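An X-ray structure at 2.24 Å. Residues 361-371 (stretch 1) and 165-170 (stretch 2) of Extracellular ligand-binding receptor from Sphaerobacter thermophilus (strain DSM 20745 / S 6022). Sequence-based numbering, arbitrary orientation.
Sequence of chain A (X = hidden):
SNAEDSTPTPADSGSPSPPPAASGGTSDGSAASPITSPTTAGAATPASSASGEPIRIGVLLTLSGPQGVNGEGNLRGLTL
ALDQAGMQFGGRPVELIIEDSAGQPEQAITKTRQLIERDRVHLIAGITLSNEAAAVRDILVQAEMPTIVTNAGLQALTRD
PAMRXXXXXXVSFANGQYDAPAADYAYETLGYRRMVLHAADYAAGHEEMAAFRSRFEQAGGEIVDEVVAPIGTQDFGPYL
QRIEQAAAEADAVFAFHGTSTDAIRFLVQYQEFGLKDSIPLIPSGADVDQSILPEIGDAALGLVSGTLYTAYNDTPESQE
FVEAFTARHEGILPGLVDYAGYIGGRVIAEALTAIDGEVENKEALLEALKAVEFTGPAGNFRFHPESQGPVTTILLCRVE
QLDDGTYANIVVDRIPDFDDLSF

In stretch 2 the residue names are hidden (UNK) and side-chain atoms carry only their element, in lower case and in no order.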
# COMPACT_ATOMS: atom_id res chain seq x y z
N ASN A 361 24.07 -0.51 17.15
CA ASN A 361 24.27 0.93 17.18
C ASN A 361 23.02 1.63 16.61
O ASN A 361 22.93 1.91 15.42
CB ASN A 361 25.54 1.25 16.40
CG ASN A 361 25.87 2.71 16.42
OD1 ASN A 361 25.03 3.54 16.78
ND2 ASN A 361 27.08 3.04 16.01
N LYS A 362 22.04 1.87 17.48
CA LYS A 362 20.74 2.39 17.08
C LYS A 362 20.85 3.73 16.40
O LYS A 362 20.10 4.00 15.45
CB LYS A 362 19.79 2.52 18.28
CG LYS A 362 19.20 1.18 18.68
CD LYS A 362 17.87 1.33 19.40
CE LYS A 362 18.00 1.08 20.89
NZ LYS A 362 16.75 0.47 21.42
N GLU A 363 21.75 4.58 16.88
CA GLU A 363 21.91 5.92 16.31
C GLU A 363 22.28 5.77 14.84
O GLU A 363 21.63 6.36 13.98
CB GLU A 363 22.99 6.72 17.07
CG GLU A 363 23.04 8.21 16.75
CD GLU A 363 24.46 8.72 16.43
OE1 GLU A 363 24.92 8.58 15.26
OE2 GLU A 363 25.13 9.30 17.33
N ALA A 364 23.31 4.98 14.56
CA ALA A 364 23.77 4.75 13.20
C ALA A 364 22.69 4.02 12.37
O ALA A 364 22.51 4.31 11.23
CB ALA A 364 25.06 3.95 13.19
N LEU A 365 21.96 3.08 12.96
CA LEU A 365 20.91 2.39 12.22
C LEU A 365 19.82 3.37 11.75
O LEU A 365 19.38 3.37 10.57
CB LEU A 365 20.31 1.32 13.10
CG LEU A 365 19.16 0.51 12.51
CD1 LEU A 365 19.54 -0.04 11.15
CD2 LEU A 365 18.74 -0.60 13.51
N LEU A 366 19.38 4.21 12.67
CA LEU A 366 18.36 5.19 12.34
C LEU A 366 18.78 6.21 11.33
O LEU A 366 17.96 6.57 10.46
CB LEU A 366 17.91 5.96 13.56
CG LEU A 366 17.22 5.19 14.67
CD1 LEU A 366 16.86 6.20 15.75
CD2 LEU A 366 15.98 4.51 14.19
N GLU A 367 20.02 6.71 11.46
CA GLU A 367 20.55 7.65 10.52
C GLU A 367 20.69 6.94 9.18
O GLU A 367 20.41 7.54 8.15
CB GLU A 367 21.89 8.31 10.97
CG GLU A 367 21.89 8.94 12.39
CD GLU A 367 22.72 10.23 12.58
OE1 GLU A 367 22.26 11.29 12.08
OE2 GLU A 367 23.78 10.23 13.29
N ALA A 368 21.08 5.65 9.17
CA ALA A 368 21.19 4.93 7.87
C ALA A 368 19.78 4.72 7.21
O ALA A 368 19.58 4.97 6.01
CB ALA A 368 21.99 3.63 7.97
N LEU A 369 18.80 4.32 8.00
CA LEU A 369 17.42 4.19 7.47
C LEU A 369 16.91 5.51 6.91
O LEU A 369 16.38 5.52 5.80
CB LEU A 369 16.45 3.72 8.52
CG LEU A 369 16.69 2.29 8.91
CD1 LEU A 369 16.15 2.05 10.32
CD2 LEU A 369 16.04 1.32 7.92
N LYS A 370 17.12 6.62 7.63
CA LYS A 370 16.69 7.92 7.11
C LYS A 370 17.27 8.25 5.72
O LYS A 370 16.62 8.93 4.90
CB LYS A 370 17.04 9.08 8.05
CG LYS A 370 16.17 9.19 9.27
CD LYS A 370 16.18 10.60 9.90
CE LYS A 370 15.07 11.41 9.27
NZ LYS A 370 15.26 12.86 9.48
N ALA A 371 18.51 7.80 5.49
CA ALA A 371 19.24 8.10 4.25
C ALA A 371 19.04 7.07 3.13
O ALA A 371 19.57 7.21 2.05
CB ALA A 371 20.75 8.23 4.57
N UNK A 165 7.35 9.31 15.16
CA UNK A 165 8.52 9.13 16.01
C UNK A 165 9.71 8.80 15.13
O UNK A 165 9.54 8.18 14.09
c UNK A 165 8.21 7.95 17.00
o UNK A 165 9.37 7.35 17.51
N UNK A 166 10.92 9.15 15.55
CA UNK A 166 12.13 8.75 14.77
C UNK A 166 12.34 7.23 14.70
O UNK A 166 13.04 6.76 13.83
c UNK A 166 13.28 9.38 15.50
c UNK A 166 12.73 10.07 16.72
c UNK A 166 11.23 9.94 16.74
N UNK A 167 11.72 6.47 15.59
CA UNK A 167 11.79 5.03 15.50
C UNK A 167 10.83 4.42 14.45
O UNK A 167 11.04 3.29 14.06
c UNK A 167 14.71 5.60 19.55
c UNK A 167 13.46 6.16 19.66
c UNK A 167 12.67 4.79 17.83
c UNK A 167 13.92 4.21 17.77
c UNK A 167 11.59 4.38 16.89
c UNK A 167 12.45 5.75 18.80
c UNK A 167 14.94 4.62 18.62
o UNK A 167 15.72 5.98 20.40
N UNK A 168 9.84 5.18 13.95
CA UNK A 168 8.84 4.65 13.00
C UNK A 168 9.06 5.13 11.57
O UNK A 168 9.15 6.31 11.32
c UNK A 168 7.10 4.73 14.88
c UNK A 168 5.72 5.26 15.28
c UNK A 168 7.20 3.24 15.12
c UNK A 168 7.43 5.06 13.42
N UNK A 169 9.15 4.18 10.67
CA UNK A 169 9.26 4.41 9.25
C UNK A 169 8.13 3.69 8.58
O UNK A 169 7.73 2.61 9.03
c UNK A 169 12.52 5.40 8.59
c UNK A 169 14.14 5.63 10.37
c UNK A 169 10.59 3.84 8.71
c UNK A 169 12.29 4.10 10.56
c UNK A 169 13.70 5.99 9.10
c UNK A 169 11.82 4.48 9.29
c UNK A 169 13.43 4.70 11.11
N UNK A 170 7.66 4.23 7.47
CA UNK A 170 6.64 3.54 6.70
C UNK A 170 7.02 3.46 5.26
O UNK A 170 7.38 4.48 4.66
c UNK A 170 1.31 5.41 7.59
c UNK A 170 5.29 4.25 6.89
n UNK A 170 0.58 4.57 8.33
c UNK A 170 4.18 3.62 6.10
n UNK A 170 0.96 6.69 7.50
c UNK A 170 2.87 3.67 6.86
n UNK A 170 2.37 5.00 6.90

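Position 165 carries two side-chain atoms, one carbon and then one oxygen, and touches nothing on stretch 1. That is a serine, S165. Its work is local: S165 OG accepts a hydrogen bond from the backbone N of position 167 at 3.2 Å, and S165 O accepts one from N of position 168 at 3.0 Å, closing a type I turn that runs from 165 to 168.

At position 166, three carbons close a ring back onto the backbone N, and it is the backbone O that meets stretch 1, at L366. Only proline closes such a ring, so this is P166. A phi of -63° suits this place in the turn. The ring comes no nearer than 4.8 Å, from P166 CB to L366 CD1; P166 O lies 3.7 Å from L366 CD2, an oxygen meeting a methyl rather than a hydrogen bond.

Position 167 has one carbon, then a six-carbon ring bearing one oxygen, and the ring touches L366 and K362. The oxygen on the far side of the ring identifies tyrosine, Y167. Its CA-to-CB bond points sideways, yet with chi1 at -62° (m) the end of the side chain comes nearer the helix. Y167 CE1 sits 3.8 Å from L366 CD1 and 4.5 Å from K362 CD, so the ring bridges K362 and L366, one helical turn apart. Both approach it obliquely.

Four carbons, forked at the second, occupy position 168 and reach no atom of stretch 1. The fork marks leucine, L168, the first residue of the short strand; its CA-to-CB bond points away from the helix and its side chain is buried elsewhere in the structure.

Position 169 shows one carbon and a six-carbon ring with no oxygen, lying against L369, L366 and K370: phenylalanine, F169. Here CA-to-CB points toward the helix. L369 CB stands over one face, 3.9 Å from the F169 ring centroid and 30° off the normal, a CH-pi contact, with L369 CB only 3.5 Å from F169 CZ. L366 O lies at the ring's edge, 3.9 Å from F169 CZ, while L366 CD2 packs 4.0 Å from F169 CE1. K370 CG is 4.0 Å from F169 CE2.

At position 170, three carbons lead to a nitrogen and then to a carbon carrying two more nitrogens, all out of reach of stretch 1. This guanidinium is arginine, R170.

The contact therefore works without a single hydrogen bond between the stretches. Helix and strand run 23° from parallel, and aromatic rings help fill the gap. L366 is the shared point, touching P166, Y167 and F169, while L369 supplies the surface over the F169 ring. The helix start and the turn are each secured from within their own stretch: N361 OD1 caps the helix by accepting from A364 N at 3.2 Å, and S165 secures the turn; the lysine and arginine ends are satisfied elsewhere in the structure. The rule is modest: a turn brings one aromatic to the helix start, and the strand alternation sends the next one inward.

Stretch 2 165-170: SPYLFR
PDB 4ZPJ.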